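Local structure of tonb-dependent siderophore receptor (5FR8) at residues 181-192 / 204-215; 195-203 / 239-247. The protein probably carries out the first step of iron uptake across the outer membrane by binding iron-chelating siderophores, and may bind ferric enterobactin with micromolar affinity. All coordinates share one frame; numbering follows the deposited sequence.

Contact 1: 181-192 / 204-215; sequences KEGSSNRVGFNV and RLYGNYNKTEAD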
loop_
_atom_site.group_PDB
_atom_site.type_symbol
_atom_site.label_atom_id
_atom_site.label_comp_id
_atom_site.label_asym_id
_atom_site.label_seq_id
_atom_site.Cartn_x
_atom_site.Cartn_y
_atom_site.Cartn_z
ATOM N N LYS A 181 16.540 -14.308 -17.687
ATOM C CA LYS A 181 16.945 -13.469 -16.546
ATOM C C LYS A 181 15.771 -13.011 -15.628
ATOM O O LYS A 181 15.978 -12.486 -14.516
ATOM C CB LYS A 181 17.756 -12.264 -17.056
ATOM C CG LYS A 181 19.118 -12.643 -17.645
ATOM C CD LYS A 181 19.547 -11.735 -18.795
ATOM C CE LYS A 181 20.031 -12.562 -19.975
ATOM N NZ LYS A 181 20.183 -11.741 -21.206
ATOM N N GLU A 182 14.541 -13.207 -16.083
ATOM C CA GLU A 182 13.387 -12.884 -15.246
ATOM C C GLU A 182 12.953 -14.140 -14.461
ATOM O O GLU A 182 13.051 -15.280 -14.963
ATOM C CB GLU A 182 12.262 -12.287 -16.109
ATOM C CG GLU A 182 12.558 -10.857 -16.570
ATOM C CD GLU A 182 11.509 -10.287 -17.514
ATOM O OE1 GLU A 182 10.751 -11.084 -18.105
ATOM O OE2 GLU A 182 11.448 -9.034 -17.666
ATOM N N GLY A 183 12.522 -13.940 -13.220
ATOM C CA GLY A 183 12.191 -15.072 -12.335
ATOM C C GLY A 183 10.857 -15.759 -12.635
ATOM O O GLY A 183 9.836 -15.110 -12.831
ATOM N N SER A 184 10.854 -17.083 -12.678
ATOM C CA SER A 184 9.603 -17.811 -12.777
ATOM C C SER A 184 9.025 -17.904 -11.386
ATOM O O SER A 184 9.704 -17.595 -10.408
ATOM C CB SER A 184 9.802 -19.191 -13.406
ATOM O OG SER A 184 11.147 -19.618 -13.300
ATOM N N SER A 185 7.759 -18.286 -11.294
ATOM C CA SER A 185 7.020 -18.201 -10.019
ATOM C C SER A 185 6.109 -19.419 -9.878
ATOM O O SER A 185 5.622 -19.952 -10.895
ATOM C CB SER A 185 6.204 -16.889 -9.953
ATOM O OG SER A 185 5.286 -16.860 -8.867
ATOM N N ASN A 186 5.877 -19.848 -8.629
ATOM C CA ASN A 186 5.064 -21.040 -8.355
ATOM C C ASN A 186 4.271 -21.013 -7.057
ATOM O O ASN A 186 4.816 -20.754 -5.992
ATOM C CB ASN A 186 5.954 -22.260 -8.367
ATOM C CG ASN A 186 6.548 -22.509 -9.732
ATOM O OD1 ASN A 186 5.826 -22.723 -10.717
ATOM N ND2 ASN A 186 7.875 -22.452 -9.809
ATOM N N ARG A 187 2.982 -21.328 -7.163
ATOM C CA ARG A 187 2.094 -21.359 -6.027
ATOM C C ARG A 187 1.384 -22.665 -5.890
ATOM O O ARG A 187 1.175 -23.369 -6.868
ATOM C CB ARG A 187 1.012 -20.317 -6.189
ATOM C CG ARG A 187 1.518 -18.915 -6.040
ATOM C CD ARG A 187 0.376 -17.946 -5.831
ATOM N NE ARG A 187 -0.208 -17.451 -7.080
ATOM C CZ ARG A 187 -1.292 -17.962 -7.650
ATOM N NH1 ARG A 187 -1.904 -19.016 -7.122
ATOM N NH2 ARG A 187 -1.771 -17.418 -8.756
ATOM N N VAL A 188 0.999 -22.963 -4.655
ATOM C CA VAL A 188 0.055 -24.014 -4.341
ATOM C C VAL A 188 -0.600 -23.551 -3.062
ATOM O O VAL A 188 0.032 -22.885 -2.237
ATOM C CB VAL A 188 0.721 -25.404 -4.118
ATOM C CG1 VAL A 188 1.791 -25.371 -3.023
ATOM C CG2 VAL A 188 -0.334 -26.456 -3.786
ATOM N N GLY A 189 -1.857 -23.904 -2.884
ATOM C CA GLY A 189 -2.606 -23.385 -1.768
ATOM C C GLY A 189 -3.954 -24.041 -1.703
ATOM O O GLY A 189 -4.437 -24.585 -2.687
ATOM N N PHE A 190 -4.566 -23.994 -0.532
ATOM C CA PHE A 190 -5.825 -24.690 -0.330
ATOM C C PHE A 190 -6.770 -23.840 0.475
ATOM O O PHE A 190 -6.367 -22.901 1.152
ATOM C CB PHE A 190 -5.588 -26.014 0.397
ATOM C CG PHE A 190 -5.186 -25.845 1.831
ATOM C CD1 PHE A 190 -6.147 -25.779 2.825
ATOM C CD2 PHE A 190 -3.843 -25.738 2.182
ATOM C CE1 PHE A 190 -5.778 -25.618 4.139
ATOM C CE2 PHE A 190 -3.467 -25.573 3.499
ATOM C CZ PHE A 190 -4.440 -25.509 4.474
ATOM N N ASN A 191 -8.037 -24.177 0.404
ATOM C CA ASN A 191 -9.012 -23.539 1.248
ATOM C C ASN A 191 -10.058 -24.579 1.529
ATOM O O ASN A 191 -10.513 -25.262 0.611
ATOM C CB ASN A 191 -9.643 -22.336 0.559
ATOM C CG ASN A 191 -10.815 -21.779 1.343
ATOM O OD1 ASN A 191 -11.804 -22.472 1.568
ATOM N ND2 ASN A 191 -10.710 -20.524 1.765
ATOM N N VAL A 192 -10.418 -24.724 2.796
ATOM C CA VAL A 192 -11.469 -25.661 3.172
ATOM C C VAL A 192 -12.337 -25.055 4.280
ATOM O O VAL A 192 -11.842 -24.337 5.149
ATOM C CB VAL A 192 -10.871 -27.010 3.593
ATOM C CG1 VAL A 192 -9.858 -26.821 4.717
ATOM C CG2 VAL A 192 -11.973 -27.960 4.002
ATOM N N ARG A 204 -13.344 -21.921 8.594
ATOM C CA ARG A 204 -12.668 -21.734 7.306
ATOM C C ARG A 204 -11.171 -21.744 7.546
ATOM O O ARG A 204 -10.666 -21.063 8.438
ATOM C CB ARG A 204 -13.021 -20.412 6.656
ATOM C CG ARG A 204 -12.393 -20.275 5.270
ATOM C CD ARG A 204 -11.568 -19.001 5.037
ATOM N NE ARG A 204 -10.473 -18.932 5.986
ATOM C CZ ARG A 204 -10.147 -17.874 6.716
ATOM N NH1 ARG A 204 -10.823 -16.749 6.582
ATOM N NH2 ARG A 204 -9.134 -17.948 7.586
ATOM N N LEU A 205 -10.449 -22.500 6.738
ATOM C CA LEU A 205 -9.006 -22.629 6.906
ATOM C C LEU A 205 -8.362 -22.569 5.536
ATOM O O LEU A 205 -8.769 -23.297 4.625
ATOM C CB LEU A 205 -8.686 -23.975 7.565
ATOM C CG LEU A 205 -7.201 -24.343 7.680
ATOM C CD1 LEU A 205 -6.568 -23.626 8.867
ATOM C CD2 LEU A 205 -7.009 -25.846 7.795
ATOM N N TYR A 206 -7.376 -21.703 5.367
ATOM C CA TYR A 206 -6.697 -21.630 4.070
ATOM C C TYR A 206 -5.212 -21.535 4.271
ATOM O O TYR A 206 -4.746 -21.044 5.299
ATOM C CB TYR A 206 -7.212 -20.473 3.203
ATOM C CG TYR A 206 -6.776 -19.087 3.637
ATOM C CD1 TYR A 206 -5.450 -18.691 3.569
ATOM C CD2 TYR A 206 -7.699 -18.166 4.090
ATOM C CE1 TYR A 206 -5.054 -17.410 3.938
ATOM C CE2 TYR A 206 -7.314 -16.894 4.477
ATOM C CZ TYR A 206 -5.990 -16.516 4.388
ATOM O OH TYR A 206 -5.614 -15.256 4.774
ATOM N N GLY A 207 -4.473 -22.033 3.294
ATOM C CA GLY A 207 -3.024 -22.136 3.407
ATOM C C GLY A 207 -2.378 -21.900 2.060
ATOM O O GLY A 207 -2.999 -22.140 1.006
ATOM N N ASN A 208 -1.127 -21.446 2.088
ATOM C CA ASN A 208 -0.437 -21.069 0.860
ATOM C C ASN A 208 1.088 -21.101 0.989
ATOM O O ASN A 208 1.660 -20.619 1.962
ATOM C CB ASN A 208 -0.914 -19.675 0.399
ATOM C CG ASN A 208 -0.034 -19.087 -0.699
ATOM O OD1 ASN A 208 -0.148 -19.442 -1.880
ATOM N ND2 ASN A 208 0.849 -18.182 -0.310
ATOM N N TYR A 209 1.722 -21.684 -0.016
ATOM C CA TYR A 209 3.158 -21.577 -0.194
ATOM C C TYR A 209 3.466 -21.006 -1.588
ATOM O O TYR A 209 3.268 -21.662 -2.606
ATOM C CB TYR A 209 3.833 -22.941 -0.006
ATOM C CG TYR A 209 5.305 -22.940 -0.363
ATOM C CD1 TYR A 209 6.183 -22.010 0.193
ATOM C CD2 TYR A 209 5.823 -23.881 -1.240
ATOM C CE1 TYR A 209 7.531 -22.009 -0.129
ATOM C CE2 TYR A 209 7.173 -23.896 -1.571
ATOM C CZ TYR A 209 8.022 -22.960 -1.018
ATOM O OH TYR A 209 9.348 -22.974 -1.376
ATOM N N ASN A 210 3.939 -19.772 -1.630
ATOM C CA ASN A 210 4.348 -19.181 -2.896
ATOM C C ASN A 210 5.838 -18.918 -2.924
ATOM O O ASN A 210 6.440 -18.538 -1.922
ATOM C CB ASN A 210 3.625 -17.865 -3.134
ATOM C CG ASN A 210 4.341 -16.995 -4.141
ATOM O OD1 ASN A 210 5.178 -16.176 -3.779
ATOM N ND2 ASN A 210 4.004 -17.162 -5.414
ATOM N N LYS A 211 6.427 -19.114 -4.093
ATOM C CA LYS A 211 7.843 -18.864 -4.311
ATOM C C LYS A 211 8.013 -18.238 -5.696
ATOM O O LYS A 211 7.832 -18.908 -6.708
ATOM C CB LYS A 211 8.633 -20.171 -4.204
ATOM C CG LYS A 211 10.099 -20.031 -4.608
ATOM C CD LYS A 211 11.001 -21.167 -4.129
ATOM C CE LYS A 211 12.300 -21.187 -4.927
ATOM N NZ LYS A 211 13.468 -21.651 -4.124
ATOM N N THR A 212 8.321 -16.951 -5.746
ATOM C CA THR A 212 8.603 -16.302 -7.013
ATOM C C THR A 212 10.088 -16.015 -7.056
ATOM O O THR A 212 10.602 -15.285 -6.220
ATOM C CB THR A 212 7.810 -14.982 -7.186
ATOM O OG1 THR A 212 8.374 -13.956 -6.360
ATOM C CG2 THR A 212 6.344 -15.172 -6.822
ATOM N N GLU A 213 10.787 -16.603 -8.013
ATOM C CA GLU A 213 12.244 -16.513 -8.006
ATOM C C GLU A 213 12.627 -15.070 -8.273
ATOM O O GLU A 213 11.852 -14.312 -8.816
ATOM C CB GLU A 213 12.881 -17.422 -9.053
ATOM C CG GLU A 213 12.937 -18.912 -8.773
ATOM C CD GLU A 213 13.832 -19.631 -9.817
ATOM O OE1 GLU A 213 14.316 -18.962 -10.772
ATOM O OE2 GLU A 213 14.065 -20.862 -9.724
ATOM N N ALA A 214 13.828 -14.684 -7.889
ATOM C CA ALA A 214 14.293 -13.326 -8.124
ATOM C C ALA A 214 14.636 -13.152 -9.571
ATOM O O ALA A 214 14.791 -14.116 -10.311
ATOM C CB ALA A 214 15.525 -13.028 -7.285
ATOM N N ASP A 215 14.734 -11.894 -9.970
ATOM C CA ASP A 215 15.336 -11.542 -11.232
ATOM C C ASP A 215 16.846 -11.606 -11.036
ATOM O O ASP A 215 17.351 -11.354 -9.928
ATOM C CB ASP A 215 14.911 -10.141 -11.651
ATOM C CG ASP A 215 13.445 -10.068 -12.011
ATOM O OD1 ASP A 215 12.846 -11.145 -12.252
ATOM O OD2 ASP A 215 12.903 -8.940 -12.086
#
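Val192 and Leu205 bond in both directions, each backbone N donating to the other's O; Val192 N lies 2.8 Å from Leu205 O. They sit in a beta hairpin of the TonB-dependent receptor barrel, whose strands 185-192 and 204-212 run antiparallel (176°) with axes 4.6 Å apart.

Toward this end of the hairpin, the face bearing Val188, Phe190, Val192 and Leu205 is partly exposed and apolar, consistent with a lipid-facing wall. Here Phe190 shields Gly207, an aromatic rescue of glycine. Its CG stands between backbone N and carbonyl carbon (chi1 70°), which lays the ring across the neighbouring strand: Gly207 N is 3.6 Å above the plane of the Phe190 ring, over its centre. Leu205 meets the ring edge in plane, with CD2 3.9 Å from Phe190 CE1.

The other face looks inward. Arg187 leads there to a salt bridge with Glu130 and bonds to Val54 O and Arg55 O, all within the plug range, while Asn208 ND2 reaches Asp237.

Beyond the strands the two segments stay joined. Glu213 N donates to Ser184 O at 2.8 Å, and the Asp215 carboxylate is held from both oxygens: OD2 bridges to Arg230, and OD1 accepts Gly183 N at 3.0 Å, nearly along its C-O axis.

Contact 2: 195-203 / 239-247; sequences PLIKDVLSY and SGRLAWQAT
Gln245 N donates to Val200 O at 2.7 Å, the first of three backbone bonds that join segment 195-203 to strand 239-247 as antiparallel neighbours in the barrel wall. The other two make Ser202 and Ala243 a hydrogen-bonded pair: Ala243 N meets Ser202 O at 2.8 Å, and the return bond from Ser202 N lies in the carbonyl plane of Ala243. Weaker CA-H...O contacts fill the intervals, among them Leu201 CA to Ala243 O at 3.2 Å.

Within segment 195-203 the backbone folds back at a tight turn, probably a periplasmic one given its shortness. Two classic beta bulges shape it: Leu201 O accepts from both Leu196 N and Ile197 N, and Ile197 O from both Val200 N and Leu201 N.

Between the two segments, apolar side chains meet on the face of Leu201, Tyr203, Leu242 and Trp244. With CG anti to the backbone N (chi1 -163°), Leu201 sends CD1 to within 3.7 Å of Trp244 CB. Further along, Leu242 CD2 lies 3.9 Å from Tyr203 CB. At the edge of the indole, in the ring plane, Val200 O makes a contact 3.5 Å from Trp244 CD1, and Ala246 CB sits over one face.

The other face carries Ser202, Ala243 and the longer polar side chains of Arg241 and Gln245. Arg241 forms salt bridges with Asp255 and with Asp100 in the plug range, tying the wall to the plug. Gln245, bent at chi2 (88°), reaches forward along its own strand, where its NE2 donates almost straight (174°) to Thr247 O at 2.7 Å, with that oxygen in the amide plane of Gln245.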
loop_
_atom_site.group_PDB
_atom_site.type_symbol
_atom_site.label_atom_id
_atom_site.label_comp_id
_atom_site.label_asym_id
_atom_site.label_seq_id
_atom_site.Cartn_x
_atom_site.Cartn_y
_atom_site.Cartn_z
ATOM N N PRO A 195 -19.046 -27.361 8.412
ATOM C CA PRO A 195 -19.547 -27.306 9.747
ATOM C C PRO A 195 -18.700 -28.204 10.618
ATOM O O PRO A 195 -18.184 -29.214 10.129
ATOM C CB PRO A 195 -20.961 -27.871 9.600
ATOM C CG PRO A 195 -20.820 -28.907 8.559
ATOM C CD PRO A 195 -19.739 -28.396 7.623
ATOM N N LEU A 196 -18.520 -27.797 11.874
ATOM C CA LEU A 196 -18.141 -28.697 12.956
ATOM C C LEU A 196 -19.445 -29.077 13.640
ATOM O O LEU A 196 -19.670 -30.245 13.990
ATOM C CB LEU A 196 -17.197 -28.008 13.954
ATOM C CG LEU A 196 -15.772 -27.715 13.437
ATOM C CD1 LEU A 196 -14.958 -26.930 14.457
ATOM C CD2 LEU A 196 -15.031 -28.996 13.045
ATOM N N ILE A 197 -20.302 -28.080 13.831
ATOM C CA ILE A 197 -21.669 -28.341 14.202
ATOM C C ILE A 197 -22.579 -27.578 13.276
ATOM O O ILE A 197 -22.541 -26.349 13.218
ATOM C CB ILE A 197 -21.998 -27.920 15.651
ATOM C CG1 ILE A 197 -20.998 -28.523 16.627
ATOM C CG2 ILE A 197 -23.401 -28.380 16.028
ATOM C CD1 ILE A 197 -21.254 -28.151 18.071
ATOM N N LYS A 198 -23.439 -28.309 12.590
ATOM C CA LYS A 198 -24.273 -27.674 11.604
ATOM C C LYS A 198 -25.009 -26.479 12.210
ATOM O O LYS A 198 -25.660 -26.613 13.232
ATOM C CB LYS A 198 -25.266 -28.679 11.014
ATOM C CG LYS A 198 -24.629 -29.709 10.081
ATOM C CD LYS A 198 -25.644 -30.384 9.164
ATOM C CE LYS A 198 -26.680 -31.200 9.957
ATOM N NZ LYS A 198 -26.481 -32.681 9.882
ATOM N N ASP A 199 -24.852 -25.317 11.569
ATOM C CA ASP A 199 -25.641 -24.114 11.826
ATOM C C ASP A 199 -25.318 -23.433 13.139
ATOM O O ASP A 199 -26.040 -22.535 13.554
ATOM C CB ASP A 199 -27.149 -24.425 11.795
ATOM C CG ASP A 199 -27.635 -24.893 10.429
ATOM O OD1 ASP A 199 -27.038 -24.506 9.396
ATOM O OD2 ASP A 199 -28.628 -25.650 10.385
ATOM N N VAL A 200 -24.277 -23.857 13.831
ATOM C CA VAL A 200 -23.899 -23.138 15.039
ATOM C C VAL A 200 -22.390 -22.971 15.140
ATOM O O VAL A 200 -21.924 -21.985 15.705
ATOM C CB VAL A 200 -24.461 -23.785 16.352
ATOM C CG1 VAL A 200 -25.975 -23.981 16.265
ATOM C CG2 VAL A 200 -23.759 -25.094 16.675
ATOM N N LEU A 201 -21.629 -23.921 14.613
ATOM C CA LEU A 201 -20.192 -23.779 14.610
ATOM C C LEU A 201 -19.606 -24.309 13.315
ATOM O O LEU A 201 -19.803 -25.470 12.949
ATOM C CB LEU A 201 -19.573 -24.516 15.798
ATOM C CG LEU A 201 -18.125 -24.119 16.150
ATOM C CD1 LEU A 201 -18.078 -23.000 17.195
ATOM C CD2 LEU A 201 -17.328 -25.314 16.647
ATOM N N SER A 202 -18.871 -23.446 12.634
ATOM C CA SER A 202 -18.304 -23.752 11.331
ATOM C C SER A 202 -16.937 -23.097 11.235
ATOM O O SER A 202 -16.616 -22.200 12.019
ATOM C CB SER A 202 -19.228 -23.237 10.242
ATOM O OG SER A 202 -19.981 -22.145 10.730
ATOM N N TYR A 203 -16.113 -23.567 10.306
ATOM C CA TYR A 203 -14.728 -23.103 10.207
ATOM C C TYR A 203 -14.359 -22.774 8.764
ATOM O O TYR A 203 -14.987 -23.291 7.834
ATOM C CB TYR A 203 -13.784 -24.190 10.684
ATOM C CG TYR A 203 -13.780 -25.362 9.743
ATOM C CD1 TYR A 203 -14.782 -26.309 9.808
ATOM C CD2 TYR A 203 -12.805 -25.506 8.774
ATOM C CE1 TYR A 203 -14.815 -27.377 8.946
ATOM C CE2 TYR A 203 -12.828 -26.582 7.911
ATOM C CZ TYR A 203 -13.842 -27.505 8.006
ATOM O OH TYR A 203 -13.905 -28.582 7.174
ATOM N N SER A 239 -4.061 -19.560 7.807
ATOM C CA SER A 239 -5.085 -18.736 8.444
ATOM C C SER A 239 -6.375 -19.471 8.734
ATOM O O SER A 239 -6.929 -20.160 7.866
ATOM C CB SER A 239 -5.422 -17.536 7.570
ATOM O OG SER A 239 -6.684 -16.988 7.948
ATOM N N GLY A 240 -6.871 -19.284 9.951
ATOM C CA GLY A 240 -8.020 -20.046 10.441
ATOM C C GLY A 240 -9.111 -19.169 10.980
ATOM O O GLY A 240 -8.847 -18.168 11.616
ATOM N N ARG A 241 -10.348 -19.557 10.709
ATOM C CA ARG A 241 -11.519 -18.878 11.234
ATOM C C ARG A 241 -12.468 -19.858 11.875
ATOM O O ARG A 241 -12.735 -20.920 11.308
ATOM C CB ARG A 241 -12.265 -18.225 10.109
ATOM C CG ARG A 241 -13.599 -17.652 10.550
ATOM C CD ARG A 241 -14.146 -16.738 9.461
ATOM N NE ARG A 241 -13.330 -15.539 9.309
ATOM C CZ ARG A 241 -13.382 -14.726 8.262
ATOM N NH1 ARG A 241 -14.231 -14.957 7.263
ATOM N NH2 ARG A 241 -12.584 -13.670 8.232
ATOM N N LEU A 242 -12.979 -19.510 13.053
ATOM C CA LEU A 242 -14.088 -20.251 13.664
ATOM C C LEU A 242 -15.268 -19.326 13.801
ATOM O O LEU A 242 -15.105 -18.222 14.302
ATOM C CB LEU A 242 -13.746 -20.754 15.060
ATOM C CG LEU A 242 -12.660 -21.810 15.181
ATOM C CD1 LEU A 242 -12.471 -22.139 16.663
ATOM C CD2 LEU A 242 -12.967 -23.052 14.361
ATOM N N ALA A 243 -16.441 -19.786 13.375
ATOM C CA ALA A 243 -17.651 -19.002 13.442
ATOM C C ALA A 243 -18.610 -19.714 14.337
ATOM O O ALA A 243 -18.839 -20.912 14.174
ATOM C CB ALA A 243 -18.249 -18.856 12.070
ATOM N N TRP A 244 -19.155 -18.985 15.306
ATOM C CA TRP A 244 -19.984 -19.573 16.347
ATOM C C TRP A 244 -21.251 -18.769 16.472
ATOM O O TRP A 244 -21.202 -17.563 16.705
ATOM C CB TRP A 244 -19.216 -19.554 17.682
ATOM C CG TRP A 244 -19.954 -20.124 18.906
ATOM C CD1 TRP A 244 -20.941 -21.071 18.913
ATOM C CD2 TRP A 244 -19.719 -19.788 20.282
ATOM N NE1 TRP A 244 -21.346 -21.327 20.205
ATOM C CE2 TRP A 244 -20.610 -20.554 21.058
ATOM C CE3 TRP A 244 -18.853 -18.903 20.925
ATOM C CZ2 TRP A 244 -20.660 -20.459 22.427
ATOM C CZ3 TRP A 244 -18.905 -18.816 22.277
ATOM C CH2 TRP A 244 -19.803 -19.586 23.020
ATOM N N GLN A 245 -22.387 -19.430 16.307
ATOM C CA GLN A 245 -23.688 -18.800 16.545
ATOM C C GLN A 245 -24.147 -19.106 17.990
ATOM O O GLN A 245 -24.715 -20.168 18.259
ATOM C CB GLN A 245 -24.707 -19.316 15.532
ATOM C CG GLN A 245 -26.096 -18.688 15.635
ATOM C CD GLN A 245 -26.242 -17.405 14.825
ATOM O OE1 GLN A 245 -25.789 -17.318 13.678
ATOM N NE2 GLN A 245 -26.876 -16.404 15.423
ATOM N N ALA A 246 -23.896 -18.178 18.914
ATOM C CA ALA A 246 -24.103 -18.442 20.350
ATOM C C ALA A 246 -25.570 -18.307 20.781
ATOM O O ALA A 246 -26.024 -18.966 21.715
ATOM C CB ALA A 246 -23.209 -17.527 21.185
ATOM N N THR A 247 -26.293 -17.456 20.064
ATOM C CA THR A 247 -27.692 -17.172 20.322
ATOM C C THR A 247 -28.337 -16.892 18.981
ATOM O O THR A 247 -27.647 -16.704 17.973
ATOM C CB THR A 247 -27.810 -15.921 21.184
ATOM O OG1 THR A 247 -27.063 -16.116 22.373
ATOM C CG2 THR A 247 -29.222 -15.644 21.562
#

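Overall arrangement
Contacts 1 and 2 share strand 201-212, which pairs with 185-195 on one edge and 232-247 on the other, so three consecutive barrel strands are laid side by side. Their centres are about 28 Å apart, and lie about 20 Å (contact 1) and about 32 Å (contact 2) from the centre of the chain. They meet at Arg204 and Tyr206: Arg204 O is 2.7 Å from Arg241 N and Tyr206 N 3.0 Å from Ser239 O, both probable hydrogen bonds, and Arg204 NH2 also bonds to Ser239 O. Both contacts send an arginine from the inner face of the wall to an acidic residue of the plug range.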